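Local coordinates for concanavalin A-like lectin protein kinase family protein (Theobroma cacao, PDB 6CTH) that probably transfers phosphate from ATP to protein substrates as a plant receptor-like kinase, its kinase domain here holding magnesium and an oxindole inhibitor, at residues Val205-Ile210 with Glu260-Val265; Pro219-Ser224 with Val230-Glu235. One frame throughout, in Å; residues are numbered along the deposited sequence.

Interaction 1. Residues Val205-Ile210 with Glu260-Val265; sequences VVALEI and ECLVMV
A207 and L262 meet where helix 196-212 and helix 256-269 pass each other: the methyl CB of A207, directed at the opposing helix, lies 3.8 Å from CD1 of L262. The leucine reaches it because its CG stands anti to the backbone N (chi1 -175°), which carries the forked end across the gap although the side chain sets out along the interface. Its other branch settles by the backbone of the partner helix, with CD2 of L262 3.9 Å from O of A207. Alanine suits one side of such a meeting, since its single methyl lets a longer leucine lie against the helix backbone.

One residue on, the roles are reversed. L208 supplies the reaching branch, and its CD2 comes to 3.7 Å from O of V263; the side chains themselves meet more loosely, L208 CD2 lying 4.5 Å from V263 CG1. The short, beta-branched V263 adds a compact apolar surface without extending far. The pairing is thus dispersive, methyl groups against methyl groups and against helix backbone, and all four residues are buried.

The segment axes come within 8.8 Å of each other and run roughly antiparallel, at 146°. The closest CA atoms are those of L208 and V263, 6.2 Å apart. On another flank of helix 196-212, buried E209 has its OE2 hydrogen-bonded to Y183 OH and S216 N. Other helices of the mainly helical kinase C-lobe pack on the flanks of the pair. L262 also packs on W112 and V119 of helix 112-132, while V233 of helix 229-238 touches both L208 and V263. C261 and V265 turn to another flank of helix 256-269 and pack on helix 280-287.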
ATOM      1  N   VAL A 205       0.113   5.681   8.276  1.00 30.22           N
ATOM      2  CA  VAL A 205       0.314   4.409   8.974  1.00 30.35           C
ATOM      3  C   VAL A 205       1.420   3.631   8.276  1.00 30.36           C
ATOM      4  O   VAL A 205       2.377   3.196   8.921  1.00 30.43           O
ATOM      5  CB  VAL A 205      -0.952   3.567   9.031  1.00 30.36           C
ATOM      6  CG1 VAL A 205      -0.656   2.217   9.669  1.00 30.71           C
ATOM      7  CG2 VAL A 205      -2.031   4.293   9.785  1.00 31.24           C
ATOM      8  N   VAL A 206       1.350   3.563   6.946  1.00 29.30           N
ATOM      9  CA  VAL A 206       2.372   2.866   6.183  1.00 29.43           C
ATOM     10  C   VAL A 206       3.744   3.486   6.420  1.00 29.77           C
ATOM     11  O   VAL A 206       4.719   2.779   6.560  1.00 29.89           O
ATOM     12  CB  VAL A 206       1.998   2.811   4.674  1.00 29.27           C
ATOM     13  CG1 VAL A 206       3.204   2.402   3.832  1.00 29.42           C
ATOM     14  CG2 VAL A 206       0.827   1.830   4.489  1.00 29.70           C
ATOM     15  N   ALA A 207       3.844   4.819   6.399  1.00 29.84           N
ATOM     16  CA  ALA A 207       5.117   5.504   6.620  1.00 30.84           C
ATOM     17  C   ALA A 207       5.737   5.062   7.957  1.00 31.74           C
ATOM     18  O   ALA A 207       6.916   4.779   8.043  1.00 32.26           O
ATOM     19  CB  ALA A 207       4.912   6.998   6.632  1.00 31.39           C
ATOM     20  N   LEU A 208       4.900   4.963   8.974  1.00 32.15           N
ATOM     21  CA  LEU A 208       5.375   4.564  10.317  1.00 32.98           C
ATOM     22  C   LEU A 208       5.765   3.103  10.396  1.00 33.40           C
ATOM     23  O   LEU A 208       6.703   2.755  11.124  1.00 35.35           O
ATOM     24  CB  LEU A 208       4.336   4.933  11.357  1.00 33.38           C
ATOM     25  CG  LEU A 208       4.095   6.440  11.482  1.00 33.97           C
ATOM     26  CD1 LEU A 208       3.050   6.778  12.500  1.00 34.79           C
ATOM     27  CD2 LEU A 208       5.367   7.238  11.770  1.00 34.63           C
ATOM     28  N   GLU A 209       5.045   2.238   9.671  1.00 32.96           N
ATOM     29  CA  GLU A 209       5.412   0.820   9.555  1.00 33.20           C
ATOM     30  C   GLU A 209       6.772   0.691   8.913  1.00 34.09           C
ATOM     31  O   GLU A 209       7.571  -0.139   9.302  1.00 33.86           O
ATOM     32  CB  GLU A 209       4.400   0.002   8.751  1.00 32.61           C
ATOM     33  CG  GLU A 209       3.031  -0.091   9.385  1.00 33.17           C
ATOM     34  CD  GLU A 209       2.019  -0.860   8.615  1.00 34.55           C
ATOM     35  OE1 GLU A 209       2.009  -0.702   7.350  1.00 34.62           O
ATOM     36  OE2 GLU A 209       1.223  -1.646   9.238  1.00 34.35           O
ATOM     37  N   ILE A 210       7.020   1.472   7.842  1.00 33.54           N
ATOM     38  CA  ILE A 210       8.295   1.416   7.162  1.00 34.37           C
ATOM     39  C   ILE A 210       9.484   1.901   8.048  1.00 35.85           C
ATOM     40  O   ILE A 210      10.547   1.278   8.086  1.00 37.69           O
ATOM     41  CB  ILE A 210       8.181   2.213   5.844  1.00 33.43           C
ATOM     42  CG1 ILE A 210       7.269   1.490   4.873  1.00 32.92           C
ATOM     43  CG2 ILE A 210       9.523   2.467   5.184  1.00 34.57           C
ATOM     44  CD1 ILE A 210       6.945   2.299   3.614  1.00 33.06           C
ATOM     45  N   GLU A 260      13.470  11.527  11.529  1.00 42.76           N
ATOM     46  CA  GLU A 260      12.612  12.477  12.177  1.00 43.46           C
ATOM     47  C   GLU A 260      11.526  12.938  11.236  1.00 42.25           C
ATOM     48  O   GLU A 260      10.359  13.053  11.610  1.00 41.39           O
ATOM     49  CB  GLU A 260      13.428  13.716  12.632  1.00 46.62           C
ATOM     50  CG  GLU A 260      12.613  14.765  13.353  1.00 48.59           C
ATOM     51  CD  GLU A 260      13.493  15.905  13.874  1.00 51.09           C
ATOM     52  OE1 GLU A 260      14.162  16.549  13.050  1.00 52.23           O
ATOM     53  OE2 GLU A 260      13.532  16.068  15.098  1.00 55.43           O
ATOM     54  N   CYS A 261      11.939  13.236  10.017  1.00 40.71           N
ATOM     55  CA  CYS A 261      11.023  13.774   9.035  1.00 40.28           C
ATOM     56  C   CYS A 261       9.946  12.758   8.711  1.00 38.97           C
ATOM     57  O   CYS A 261       8.773  13.102   8.670  1.00 38.89           O
ATOM     58  CB  CYS A 261      11.778  14.152   7.790  1.00 40.41           C
ATOM     59  SG  CYS A 261      10.721  15.026   6.626  1.00 40.75           S
ATOM     60  N   LEU A 262      10.366  11.521   8.502  1.00 38.56           N
ATOM     61  CA  LEU A 262       9.436  10.419   8.213  1.00 37.89           C
ATOM     62  C   LEU A 262       8.456  10.213   9.332  1.00 37.56           C
ATOM     63  O   LEU A 262       7.271  10.080   9.085  1.00 37.32           O
ATOM     64  CB  LEU A 262      10.179   9.122   7.879  1.00 37.49           C
ATOM     65  CG  LEU A 262       9.308   7.931   7.439  1.00 36.92           C
ATOM     66  CD1 LEU A 262       8.431   8.276   6.253  1.00 37.69           C
ATOM     67  CD2 LEU A 262      10.166   6.732   7.069  1.00 36.68           C
ATOM     68  N   VAL A 263       8.936  10.202  10.581  1.00 37.28           N
ATOM     69  CA  VAL A 263       8.041  10.014  11.713  1.00 36.89           C
ATOM     70  C   VAL A 263       7.059  11.152  11.853  1.00 37.12           C
ATOM     71  O   VAL A 263       5.889  10.914  12.063  1.00 36.09           O
ATOM     72  CB  VAL A 263       8.844   9.811  13.035  1.00 37.63           C
ATOM     73  CG1 VAL A 263       7.948   9.901  14.252  1.00 38.33           C
ATOM     74  CG2 VAL A 263       9.534   8.458  13.020  1.00 37.22           C
ATOM     75  N   MET A 264       7.524  12.400  11.770  1.00 38.34           N
ATOM     76  CA  MET A 264       6.608  13.515  11.938  1.00 39.90           C
ATOM     77  C   MET A 264       5.584  13.610  10.795  1.00 37.84           C
ATOM     78  O   MET A 264       4.417  13.932  11.026  1.00 37.68           O
ATOM     79  CB  MET A 264       7.359  14.854  12.198  1.00 42.96           C
ATOM     80  CG  MET A 264       7.943  14.964  13.636  1.00 46.11           C
ATOM     81  SD  MET A 264       9.041  16.387  13.569  1.00 55.16           S
ATOM     82  CE  MET A 264       7.837  17.650  13.970  1.00 54.19           C
ATOM     83  N   VAL A 265       6.010  13.332   9.568  1.00 37.48           N
ATOM     84  CA  VAL A 265       5.086  13.236   8.423  1.00 36.33           C
ATOM     85  C   VAL A 265       4.072  12.119   8.677  1.00 34.66           C
ATOM     86  O   VAL A 265       2.888  12.312   8.478  1.00 34.39           O
ATOM     87  CB  VAL A 265       5.877  12.997   7.118  1.00 36.48           C
ATOM     88  CG1 VAL A 265       5.008  12.428   6.009  1.00 36.98           C
ATOM     89  CG2 VAL A 265       6.578  14.293   6.708  1.00 37.40           C
TER

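Interaction 2. Residues Pro219-Ser224 with Val230-Glu235; sequences PKFEES and VPWVWE
F221 and W232 present their rings to each other at a slant, the phenyl plane inclined by 38° to that of the five-membered ring of the indole, so the pair is neither a true stack nor an edge-to-face arrangement. The two centroids are 3.9 Å apart. CE1 of the phenyl ring lies over the centre of one indole face, with CZ beside it toward CG and CD2 of the five-membered ring, while the pyrrole side of the indole lies over a face of F221, displaced toward its rim. Some carbon-carbon distances in this overlap are implausibly short, so the exact ring spacing is doubtful.

W232 gets there because CG is anti to its backbone N (chi1 174°), which sends the indole out from helix 229-238 toward the loop. F221 points its own side chain at the helix from the other direction. S224 closes in at the pyrrole side, where its OG is 3.6 Å from CD1 of W232, approaching obliquely; this hydroxyl also makes a weak hydrogen bond to A226 N. A small polar serine fits this partly exposed margin of the aromatic pair, where the loop comes near the indole.

R214 engages W232 in a cation-pi interaction, touches F221 and donates from NH1 to P219 O, linking the loop backbone just before F221 to the aromatic pair. Two broad, largely apolar aromatic rings pack this irregular loop against the helix that follows it. The chemistry is mainly dispersion and aromatic electrostatics, with the guanidinium charge of R214 probably adding to the attraction through the indole pi system.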
ATOM      1  N   PRO A 219       2.158  -4.739  16.621  1.00 47.94           N
ATOM      2  CA  PRO A 219       3.510  -4.171  16.637  1.00 49.62           C
ATOM      3  C   PRO A 219       4.581  -4.990  17.413  1.00 51.77           C
ATOM      4  O   PRO A 219       5.782  -4.704  17.269  1.00 52.18           O
ATOM      5  CB  PRO A 219       3.296  -2.754  17.225  1.00 49.74           C
ATOM      6  CG  PRO A 219       2.041  -2.891  18.050  1.00 48.85           C
ATOM      7  CD  PRO A 219       1.199  -3.969  17.434  1.00 48.31           C
ATOM      8  N   LYS A 220       4.159  -5.968  18.219  1.00 54.35           N
ATOM      9  CA  LYS A 220       5.086  -6.866  18.930  1.00 56.98           C
ATOM     10  C   LYS A 220       6.036  -6.089  19.861  1.00 57.71           C
ATOM     11  O   LYS A 220       7.259  -6.238  19.760  1.00 58.16           O
ATOM     12  CB  LYS A 220       5.913  -7.715  17.938  1.00 59.63           C
ATOM     13  CG  LYS A 220       5.140  -8.801  17.204  1.00 61.67           C
ATOM     14  CD  LYS A 220       5.949  -9.282  15.995  1.00 63.23           C
ATOM     15  CE  LYS A 220       5.352 -10.536  15.367  1.00 65.09           C
ATOM     16  NZ  LYS A 220       6.090 -10.985  14.143  1.00 65.53           N
ATOM     17  N   PHE A 221       5.492  -5.226  20.721  1.00 57.32           N
ATOM     18  CA  PHE A 221       6.346  -4.513  21.684  1.00 58.03           C
ATOM     19  C   PHE A 221       6.718  -5.481  22.809  1.00 60.85           C
ATOM     20  O   PHE A 221       5.869  -6.265  23.250  1.00 60.83           O
ATOM     21  CB  PHE A 221       5.661  -3.271  22.257  1.00 57.04           C
ATOM     22  CG  PHE A 221       5.337  -2.232  21.226  1.00 53.62           C
ATOM     23  CD1 PHE A 221       6.350  -1.622  20.515  1.00 53.95           C
ATOM     24  CD2 PHE A 221       4.023  -1.861  20.988  1.00 52.28           C
ATOM     25  CE1 PHE A 221       6.059  -0.668  19.549  1.00 52.67           C
ATOM     26  CE2 PHE A 221       3.711  -0.907  20.028  1.00 53.41           C
ATOM     27  CZ  PHE A 221       4.734  -0.313  19.299  1.00 52.69           C
ATOM     28  N   GLU A 222       7.984  -5.454  23.231  1.00 64.33           N
ATOM     29  CA  GLU A 222       8.440  -6.259  24.386  1.00 67.19           C
ATOM     30  C   GLU A 222       8.394  -5.457  25.704  1.00 70.04           C
ATOM     31  O   GLU A 222       8.014  -6.007  26.742  1.00 72.37           O
ATOM     32  CB  GLU A 222       9.835  -6.840  24.118  1.00 67.63           C
ATOM     33  N   GLU A 223       8.753  -4.166  25.665  1.00 72.77           N
ATOM     34  CA  GLU A 223       8.791  -3.307  26.870  1.00 75.60           C
ATOM     35  C   GLU A 223       7.602  -2.332  27.004  1.00 76.95           C
ATOM     36  O   GLU A 223       7.592  -1.515  27.934  1.00 79.36           O
ATOM     37  CB  GLU A 223      10.110  -2.503  26.912  1.00 76.23           C
ATOM     38  N   SER A 224       6.624  -2.398  26.091  1.00 74.84           N
ATOM     39  CA  SER A 224       5.471  -1.468  26.077  1.00 70.84           C
ATOM     40  C   SER A 224       4.132  -2.242  26.072  1.00 68.91           C
ATOM     41  O   SER A 224       4.051  -3.373  25.558  1.00 67.95           O
ATOM     42  CB  SER A 224       5.577  -0.503  24.877  1.00 70.24           C
ATOM     43  OG  SER A 224       4.448   0.364  24.780  1.00 68.57           O
ATOM     44  N   VAL A 230       0.448   3.480  15.979  1.00 37.52           N
ATOM     45  CA  VAL A 230       0.388   4.916  15.912  1.00 37.79           C
ATOM     46  C   VAL A 230       0.445   5.564  17.325  1.00 38.43           C
ATOM     47  O   VAL A 230       1.194   6.514  17.511  1.00 37.81           O
ATOM     48  CB  VAL A 230      -0.833   5.402  15.081  1.00 38.44           C
ATOM     49  CG1 VAL A 230      -1.093   6.880  15.205  1.00 38.72           C
ATOM     50  CG2 VAL A 230      -0.637   5.031  13.592  1.00 37.39           C
ATOM     51  N   PRO A 231      -0.328   5.054  18.284  1.00 38.97           N
ATOM     52  CA  PRO A 231      -0.234   5.672  19.647  1.00 40.65           C
ATOM     53  C   PRO A 231       1.149   5.559  20.256  1.00 40.97           C
ATOM     54  O   PRO A 231       1.590   6.506  20.903  1.00 43.23           O
ATOM     55  CB  PRO A 231      -1.228   4.881  20.484  1.00 40.92           C
ATOM     56  CG  PRO A 231      -2.165   4.268  19.531  1.00 40.79           C
ATOM     57  CD  PRO A 231      -1.430   4.094  18.219  1.00 39.50           C
ATOM     58  N   TRP A 232       1.841   4.447  20.040  1.00 40.48           N
ATOM     59  CA  TRP A 232       3.198   4.294  20.556  1.00 41.51           C
ATOM     60  C   TRP A 232       4.166   5.237  19.881  1.00 40.74           C
ATOM     61  O   TRP A 232       5.002   5.821  20.528  1.00 40.09           O
ATOM     62  CB  TRP A 232       3.665   2.844  20.396  1.00 43.24           C
ATOM     63  CG  TRP A 232       5.070   2.594  20.762  1.00 46.26           C
ATOM     64  CD1 TRP A 232       5.565   2.366  22.024  1.00 48.71           C
ATOM     65  CD2 TRP A 232       6.185   2.486  19.871  1.00 47.42           C
ATOM     66  NE1 TRP A 232       6.929   2.127  21.963  1.00 49.36           N
ATOM     67  CE2 TRP A 232       7.329   2.190  20.656  1.00 49.80           C
ATOM     68  CE3 TRP A 232       6.332   2.594  18.492  1.00 48.91           C
ATOM     69  CZ2 TRP A 232       8.602   2.010  20.097  1.00 50.79           C
ATOM     70  CZ3 TRP A 232       7.612   2.421  17.930  1.00 49.85           C
ATOM     71  CH2 TRP A 232       8.726   2.134  18.744  1.00 50.38           C
ATOM     72  N   VAL A 233       4.042   5.424  18.549  1.00 39.09           N
ATOM     73  CA  VAL A 233       4.882   6.414  17.868  1.00 38.56           C
ATOM     74  C   VAL A 233       4.585   7.818  18.385  1.00 39.52           C
ATOM     75  O   VAL A 233       5.519   8.606  18.665  1.00 39.98           O
ATOM     76  CB  VAL A 233       4.785   6.326  16.308  1.00 37.53           C
ATOM     77  CG1 VAL A 233       5.641   7.401  15.657  1.00 37.04           C
ATOM     78  CG2 VAL A 233       5.257   4.968  15.827  1.00 37.61           C
ATOM     79  N   TRP A 234       3.307   8.144  18.581  1.00 39.63           N
ATOM     80  CA  TRP A 234       2.960   9.486  19.025  1.00 40.90           C
ATOM     81  C   TRP A 234       3.522   9.725  20.460  1.00 42.60           C
ATOM     82  O   TRP A 234       4.117  10.776  20.728  1.00 41.88           O
ATOM     83  CB  TRP A 234       1.440   9.739  18.934  1.00 40.66           C
ATOM     84  CG  TRP A 234       1.150  11.134  18.619  1.00 41.48           C
ATOM     85  CD1 TRP A 234       1.615  12.243  19.300  1.00 42.70           C
ATOM     86  CD2 TRP A 234       0.325  11.639  17.567  1.00 41.15           C
ATOM     87  NE1 TRP A 234       1.169  13.392  18.685  1.00 43.44           N
ATOM     88  CE2 TRP A 234       0.380  13.054  17.626  1.00 42.38           C
ATOM     89  CE3 TRP A 234      -0.438  11.050  16.573  1.00 41.51           C
ATOM     90  CZ2 TRP A 234      -0.328  13.892  16.726  1.00 41.88           C
ATOM     91  CZ3 TRP A 234      -1.114  11.902  15.638  1.00 40.76           C
ATOM     92  CH2 TRP A 234      -1.055  13.289  15.742  1.00 41.29           C
ATOM     93  N   GLU A 235       3.389   8.729  21.324  1.00 45.16           N
ATOM     94  CA  GLU A 235       3.909   8.837  22.676  1.00 48.51           C
ATOM     95  C   GLU A 235       5.424   8.985  22.621  1.00 48.97           C
ATOM     96  O   GLU A 235       5.991   9.783  23.341  1.00 49.35           O
ATOM     97  CB  GLU A 235       3.511   7.616  23.505  1.00 51.02           C
ATOM     98  CG  GLU A 235       3.777   7.738  24.995  1.00 55.20           C
ATOM     99  CD  GLU A 235       3.685   6.402  25.709  1.00 57.44           C
ATOM    100  OE1 GLU A 235       4.635   5.602  25.613  1.00 60.76           O
ATOM    101  OE2 GLU A 235       2.660   6.155  26.366  1.00 61.16           O
TER

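Interactions 1 and 2 lie about 14 Å apart, centre to centre, on the same side of the molecule's centre and within the kinase domain. Along the chain both segments of interaction 2 fall between the two of interaction 1, in the order helix 196-212, the loop containing 219-224, helix 229-238 and then helix 256-269. Helix 229-238 is the physical junction: V233 sits against the buried helix pair, and V230 also packs against V205 and L208. The buried helix pair and the partly exposed aromatic contact therefore lie against two different faces of helix 229-238, joining the interior of the C-lobe to its surface loop.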